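Rio2 kinase (Chaetomium thermophilum, PDB 4GYI) acts in maturation of the pre-40S ribosomal subunit as an atypical RIO-family protein kinase, binding ADP and magnesium and carrying an aspartyl phosphate in its active site. Local coordinates at residues Y97-R102 and D110-A115; Q121-I126 and M190-A195. One frame throughout, in Å; residues are numbered along the deposited sequence.

How the contacts relate
Both contacts belong to one five-stranded antiparallel sheet, the sheet of the N-terminal lobe of the kinase fold, and their centres lie about 9 Å apart. Contact 1 comes first along the chain and pairs the outermost strand 98-105 with 109-115; contact 2 follows and joins strand 121-127 to the end of strand 187-191. Strands 109-115 and 121-127 are neighbours, so the two contacts touch directly: V114 O lies 2.7 Å from K122 N, and the V114 side chain packs on L124. Both reach ADP. The sheet thus illustrates how successive strands deliver different parts of one nucleotide site, contact 1 an apolar side chain beside the ribose and contact 2 the partners of the adenine and of the phosphates.

Contact 1 (Y97-R102 and D110-A115); sequences YSVGSR and DIMIVA. With ADP (adenosine-5'-diphosphate), chain B.
V99 and M112 meet across the beta hairpin of strands 98-105 and 109-115, the first two strands of the kinase N-terminal lobe; S109, at the start of the second strand, is hydrogen-bonded to ADP. Their side chains cross obliquely. V99 CG1, set anti to the backbone N (chi1 179°), reaches M112 CE at 3.6 Å, while the methionine, bent beyond CG, brings its SD against the same methyl. V114 stands on this face too, its CG1 meeting V99 CG2 more loosely.

The opposite face carries a different set. S98 OG lies 3.4 Å from A115 CB, so a hydroxyl rests against a methyl. Farther along, the end of I113 bends toward the partner strand, and its CD1 approaches R102 O at 3.4 Å, with R102 CB alongside. I111 faces ADP: its CG1 meets ribose O4' at 3.7 Å, and its CD1 touches O5' and O3A, while the same side chain rests on V123 and K125. An alanine here would probably leave a gap beside the ribose and the diphosphate bridge, and give the nucleotide a less closely fitted wall on this side.

Backbone bonds fix the register. S98 and A115 form a hydrogen-bonded antiparallel pair, V99 and V114 the adjoining non-hydrogen-bonded one, and G100 N donates to I113 O. At the open end of the hairpin, Y97 and S98 together face A115, which makes a classic beta bulge. There A115 O is gripped by two donors: Y97 N at 2.7 Å, lying in the carbonyl plane, and S98 N at 3.0 Å, tilted 19° from it.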
# COMPACT_ATOMS: atom_id res chain seq x y z
N TYR A 97 -7.40 17.43 -1.38
CA TYR A 97 -8.50 18.39 -1.44
C TYR A 97 -9.74 17.77 -2.07
O TYR A 97 -10.87 18.00 -1.62
CB TYR A 97 -8.08 19.64 -2.21
CG TYR A 97 -9.14 20.70 -2.27
CD1 TYR A 97 -9.53 21.39 -1.13
CD2 TYR A 97 -9.77 21.03 -3.47
CE1 TYR A 97 -10.52 22.37 -1.17
CE2 TYR A 97 -10.75 22.00 -3.53
CZ TYR A 97 -11.12 22.67 -2.38
OH TYR A 97 -12.10 23.64 -2.43
N SER A 98 -9.53 16.97 -3.12
CA SER A 98 -10.61 16.28 -3.82
C SER A 98 -10.16 14.89 -4.22
O SER A 98 -8.97 14.59 -4.31
CB SER A 98 -10.99 17.04 -5.08
OG SER A 98 -9.85 17.20 -5.90
N VAL A 99 -11.16 14.03 -4.45
CA VAL A 99 -10.94 12.66 -4.83
C VAL A 99 -11.48 12.45 -6.23
O VAL A 99 -12.56 12.95 -6.58
CB VAL A 99 -11.64 11.72 -3.85
CG1 VAL A 99 -11.43 10.27 -4.26
CG2 VAL A 99 -11.12 11.96 -2.46
N GLY A 100 -10.71 11.74 -7.05
CA GLY A 100 -11.08 11.51 -8.44
C GLY A 100 -12.23 10.52 -8.58
O GLY A 100 -12.46 9.72 -7.69
N SER A 101 -12.93 10.60 -9.70
CA SER A 101 -14.04 9.70 -10.03
C SER A 101 -13.54 8.30 -10.41
O SER A 101 -14.33 7.36 -10.53
CB SER A 101 -14.84 10.29 -11.20
OG SER A 101 -14.02 10.45 -12.36
N ARG A 102 -12.23 8.18 -10.61
CA ARG A 102 -11.63 6.97 -11.13
C ARG A 102 -10.93 6.20 -10.02
O ARG A 102 -9.91 6.65 -9.49
CB ARG A 102 -10.61 7.34 -12.21
CG ARG A 102 -10.44 6.31 -13.30
CD ARG A 102 -11.47 6.47 -14.44
NE ARG A 102 -11.07 7.44 -15.46
CZ ARG A 102 -10.05 7.29 -16.30
NH1 ARG A 102 -9.29 6.20 -16.24
NH2 ARG A 102 -9.76 8.23 -17.19
N ASP A 110 -6.67 -0.62 -3.16
CA ASP A 110 -7.42 0.26 -4.06
C ASP A 110 -6.57 1.49 -4.42
O ASP A 110 -5.93 2.08 -3.57
CB ASP A 110 -8.73 0.72 -3.41
CG ASP A 110 -9.76 -0.41 -3.30
OD1 ASP A 110 -9.73 -1.33 -4.15
OD2 ASP A 110 -10.60 -0.37 -2.37
N ILE A 111 -6.56 1.85 -5.70
CA ILE A 111 -5.78 2.99 -6.15
C ILE A 111 -6.75 4.09 -6.57
O ILE A 111 -7.60 3.88 -7.42
CB ILE A 111 -4.89 2.61 -7.35
CG1 ILE A 111 -4.04 1.38 -7.02
CG2 ILE A 111 -4.01 3.78 -7.75
CD1 ILE A 111 -2.99 1.63 -5.95
N MET A 112 -6.62 5.26 -5.95
CA MET A 112 -7.48 6.39 -6.26
C MET A 112 -6.61 7.53 -6.74
O MET A 112 -5.46 7.63 -6.35
CB MET A 112 -8.23 6.86 -5.00
CG MET A 112 -9.23 5.85 -4.44
SD MET A 112 -10.79 6.63 -4.01
CE MET A 112 -10.41 7.30 -2.40
N ILE A 113 -7.16 8.40 -7.57
CA ILE A 113 -6.43 9.60 -7.91
C ILE A 113 -7.02 10.68 -7.06
O ILE A 113 -8.24 10.77 -6.94
CB ILE A 113 -6.59 9.97 -9.38
CG1 ILE A 113 -5.93 8.89 -10.24
CG2 ILE A 113 -5.91 11.29 -9.67
CD1 ILE A 113 -6.84 7.74 -10.60
N VAL A 114 -6.16 11.46 -6.41
CA VAL A 114 -6.65 12.61 -5.68
C VAL A 114 -5.96 13.87 -6.18
O VAL A 114 -4.97 13.79 -6.92
CB VAL A 114 -6.40 12.45 -4.19
CG1 VAL A 114 -7.04 11.17 -3.70
CG2 VAL A 114 -4.92 12.44 -3.93
N ALA A 115 -6.49 15.02 -5.78
CA ALA A 115 -5.88 16.30 -6.10
C ALA A 115 -5.78 17.18 -4.86
O ALA A 115 -6.64 17.13 -3.99
CB ALA A 115 -6.67 17.00 -7.15
PB ADP B . -1.25 -3.30 -5.63
O1B ADP B . -2.74 -3.46 -5.42
O2B ADP B . -0.58 -4.16 -6.67
O3B ADP B . -0.58 -3.39 -4.18
PA ADP B . 0.31 -1.12 -6.70
O1A ADP B . 1.06 -2.23 -7.39
O2A ADP B . 1.09 -0.21 -5.76
O3A ADP B . -0.98 -1.73 -5.94
O5' ADP B . -0.44 -0.28 -7.84
C5' ADP B . -1.35 -0.95 -8.73
C4' ADP B . -1.39 -0.22 -10.06
O4' ADP B . -1.73 1.17 -9.87
C3' ADP B . -0.06 -0.19 -10.81
O3' ADP B . 0.16 -1.34 -11.63
C2' ADP B . -0.16 1.08 -11.64
O2' ADP B . -1.02 0.86 -12.77
C1' ADP B . -0.96 1.99 -10.75
N9 ADP B . -0.13 2.84 -9.87
C8 ADP B . 0.13 2.61 -8.57
N7 ADP B . 0.88 3.60 -8.03
C5 ADP B . 1.10 4.49 -9.02
C6 ADP B . 1.80 5.78 -9.16
N6 ADP B . 2.44 6.32 -8.09
N1 ADP B . 1.78 6.38 -10.36
C2 ADP B . 1.14 5.86 -11.43
N3 ADP B . 0.48 4.70 -11.38
C4 ADP B . 0.43 3.99 -10.23

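Contact 2 (Q121-I126 and M190-A195); sequences QKVLKI and MSLVDA. With ADP (adenosine-5'-diphosphate), chain B.
The adenine pocket and hinge of the kinase fold are built where V123 on strand 121-127 meets M190 and L192, at the point where strand 187-191 passes into the linker. V123 and M190 form a hydrogen-bonded antiparallel pair: V123 N donates to M190 O at 2.7 Å, and M190 N returns a bond to V123 O. The two side chains run alongside one another in the same direction, with V123 CB against M190 CG. L192 crosses V123 at about a right angle, its CD1 3.8 Å from V123 CG2. This CD1 also touches adenine C2, and V123 CG2 lies near C6, so both branched side chains line the base. A water bridges the two backbones, donating to Q121 O and accepting from L192 N.

The hinge reads the adenine mainly through its backbone, as in other protein kinases. ADP N6 donates to S191 O at 2.9 Å, with a weak second bond to M190 SD, and V193 N donates to N1 at 3.0 Å. K125, with CG anti to its backbone N (chi1 -179°) and the rest stretched out, packs its CB on M190 CE; its NZ donates to O2A at 2.7 Å and, weakly, to O3B of the beta phosphate. E163 forms a salt bridge to the same NZ, and the aspartyl phosphate at position 258 is hydrogen-bonded to it. One nitrogen thus couples the position of the diphosphate to that of the acyl-phosphate residue.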
# COMPACT_ATOMS: atom_id res chain seq x y z
N GLN A 121 -2.40 16.54 -9.20
CA GLN A 121 -2.90 15.17 -9.01
C GLN A 121 -1.86 14.28 -8.35
O GLN A 121 -0.67 14.32 -8.67
CB GLN A 121 -3.36 14.55 -10.33
CG GLN A 121 -4.43 15.38 -11.05
CD GLN A 121 -4.81 14.79 -12.39
OE1 GLN A 121 -4.33 13.72 -12.79
NE2 GLN A 121 -5.69 15.47 -13.10
N LYS A 122 -2.33 13.47 -7.40
CA LYS A 122 -1.48 12.51 -6.71
C LYS A 122 -2.25 11.20 -6.58
O LYS A 122 -3.45 11.14 -6.85
CB LYS A 122 -1.13 13.03 -5.32
CG LYS A 122 -0.62 14.45 -5.29
CD LYS A 122 -0.90 15.08 -3.95
CE LYS A 122 -0.59 16.56 -3.97
NZ LYS A 122 0.87 16.86 -3.94
N VAL A 123 -1.56 10.14 -6.15
CA VAL A 123 -2.20 8.84 -5.96
C VAL A 123 -2.46 8.56 -4.50
O VAL A 123 -1.61 8.80 -3.65
CB VAL A 123 -1.34 7.70 -6.57
CG1 VAL A 123 -1.73 6.34 -5.99
CG2 VAL A 123 -1.46 7.70 -8.07
N LEU A 124 -3.66 8.07 -4.20
CA LEU A 124 -3.97 7.57 -2.87
C LEU A 124 -4.05 6.05 -2.95
O LEU A 124 -4.84 5.50 -3.72
CB LEU A 124 -5.30 8.14 -2.38
CG LEU A 124 -5.80 7.56 -1.06
CD1 LEU A 124 -4.93 8.02 0.10
CD2 LEU A 124 -7.24 7.93 -0.82
N LYS A 125 -3.21 5.36 -2.19
CA LYS A 125 -3.27 3.90 -2.19
C LYS A 125 -3.89 3.46 -0.88
O LYS A 125 -3.51 3.93 0.18
CB LYS A 125 -1.87 3.29 -2.34
CG LYS A 125 -1.85 1.73 -2.36
CD LYS A 125 -0.43 1.24 -2.61
CE LYS A 125 -0.32 -0.30 -2.57
NZ LYS A 125 1.00 -0.75 -3.12
N ILE A 126 -4.88 2.57 -0.97
CA ILE A 126 -5.57 2.06 0.21
C ILE A 126 -5.33 0.57 0.32
O ILE A 126 -5.71 -0.17 -0.57
CB ILE A 126 -7.09 2.31 0.10
CG1 ILE A 126 -7.36 3.82 -0.11
CG2 ILE A 126 -7.82 1.80 1.35
CD1 ILE A 126 -8.84 4.18 -0.29
N MET A 190 0.87 9.43 -2.62
CA MET A 190 2.17 9.50 -3.26
C MET A 190 2.03 10.21 -4.61
O MET A 190 0.92 10.36 -5.11
CB MET A 190 2.72 8.09 -3.46
CG MET A 190 1.99 7.33 -4.56
SD MET A 190 2.47 5.61 -4.72
CE MET A 190 1.48 4.83 -3.47
N SER A 191 3.15 10.63 -5.19
CA SER A 191 3.08 11.32 -6.48
C SER A 191 2.51 10.39 -7.53
O SER A 191 2.59 9.17 -7.42
CB SER A 191 4.46 11.83 -6.91
OG SER A 191 5.30 10.77 -7.30
N LEU A 192 1.87 10.98 -8.53
CA LEU A 192 1.38 10.25 -9.69
C LEU A 192 2.50 10.19 -10.71
O LEU A 192 2.95 11.21 -11.17
CB LEU A 192 0.18 10.98 -10.28
CG LEU A 192 -0.35 10.50 -11.63
CD1 LEU A 192 -0.92 9.10 -11.51
CD2 LEU A 192 -1.41 11.49 -12.11
N VAL A 193 2.97 9.00 -11.04
CA VAL A 193 4.08 8.86 -11.97
C VAL A 193 3.53 8.85 -13.39
O VAL A 193 2.57 8.15 -13.67
CB VAL A 193 4.84 7.53 -11.72
CG1 VAL A 193 6.02 7.40 -12.65
CG2 VAL A 193 5.31 7.47 -10.28
N ASP A 194 4.14 9.60 -14.30
CA ASP A 194 3.68 9.57 -15.69
C ASP A 194 4.30 8.37 -16.42
O ASP A 194 5.14 8.50 -17.30
CB ASP A 194 3.94 10.90 -16.41
CG ASP A 194 5.42 11.23 -16.53
OD1 ASP A 194 6.17 10.98 -15.56
OD2 ASP A 194 5.82 11.72 -17.61
N ALA A 195 3.88 7.18 -16.02
CA ALA A 195 4.36 5.95 -16.62
C ALA A 195 3.26 4.92 -16.43
O ALA A 195 2.45 5.02 -15.52
CB ALA A 195 5.64 5.49 -15.93
PB ADP B . -1.25 -3.30 -5.63
O1B ADP B . -2.74 -3.46 -5.42
O2B ADP B . -0.58 -4.16 -6.67
O3B ADP B . -0.58 -3.39 -4.18
PA ADP B . 0.31 -1.12 -6.70
O1A ADP B . 1.06 -2.23 -7.39
O2A ADP B . 1.09 -0.21 -5.76
O3A ADP B . -0.98 -1.73 -5.94
O5' ADP B . -0.44 -0.28 -7.84
C5' ADP B . -1.35 -0.95 -8.73
C4' ADP B . -1.39 -0.22 -10.06
O4' ADP B . -1.73 1.17 -9.87
C3' ADP B . -0.06 -0.19 -10.81
O3' ADP B . 0.16 -1.34 -11.63
C2' ADP B . -0.16 1.08 -11.64
O2' ADP B . -1.02 0.86 -12.77
C1' ADP B . -0.96 1.99 -10.75
N9 ADP B . -0.13 2.84 -9.87
C8 ADP B . 0.13 2.61 -8.57
N7 ADP B . 0.88 3.60 -8.03
C5 ADP B . 1.10 4.49 -9.02
C6 ADP B . 1.80 5.78 -9.16
N6 ADP B . 2.44 6.32 -8.09
N1 ADP B . 1.78 6.38 -10.36
C2 ADP B . 1.14 5.86 -11.43
N3 ADP B . 0.48 4.70 -11.38
C4 ADP B . 0.43 3.99 -10.23
O HOH W 1 1.88 13.89 -8.37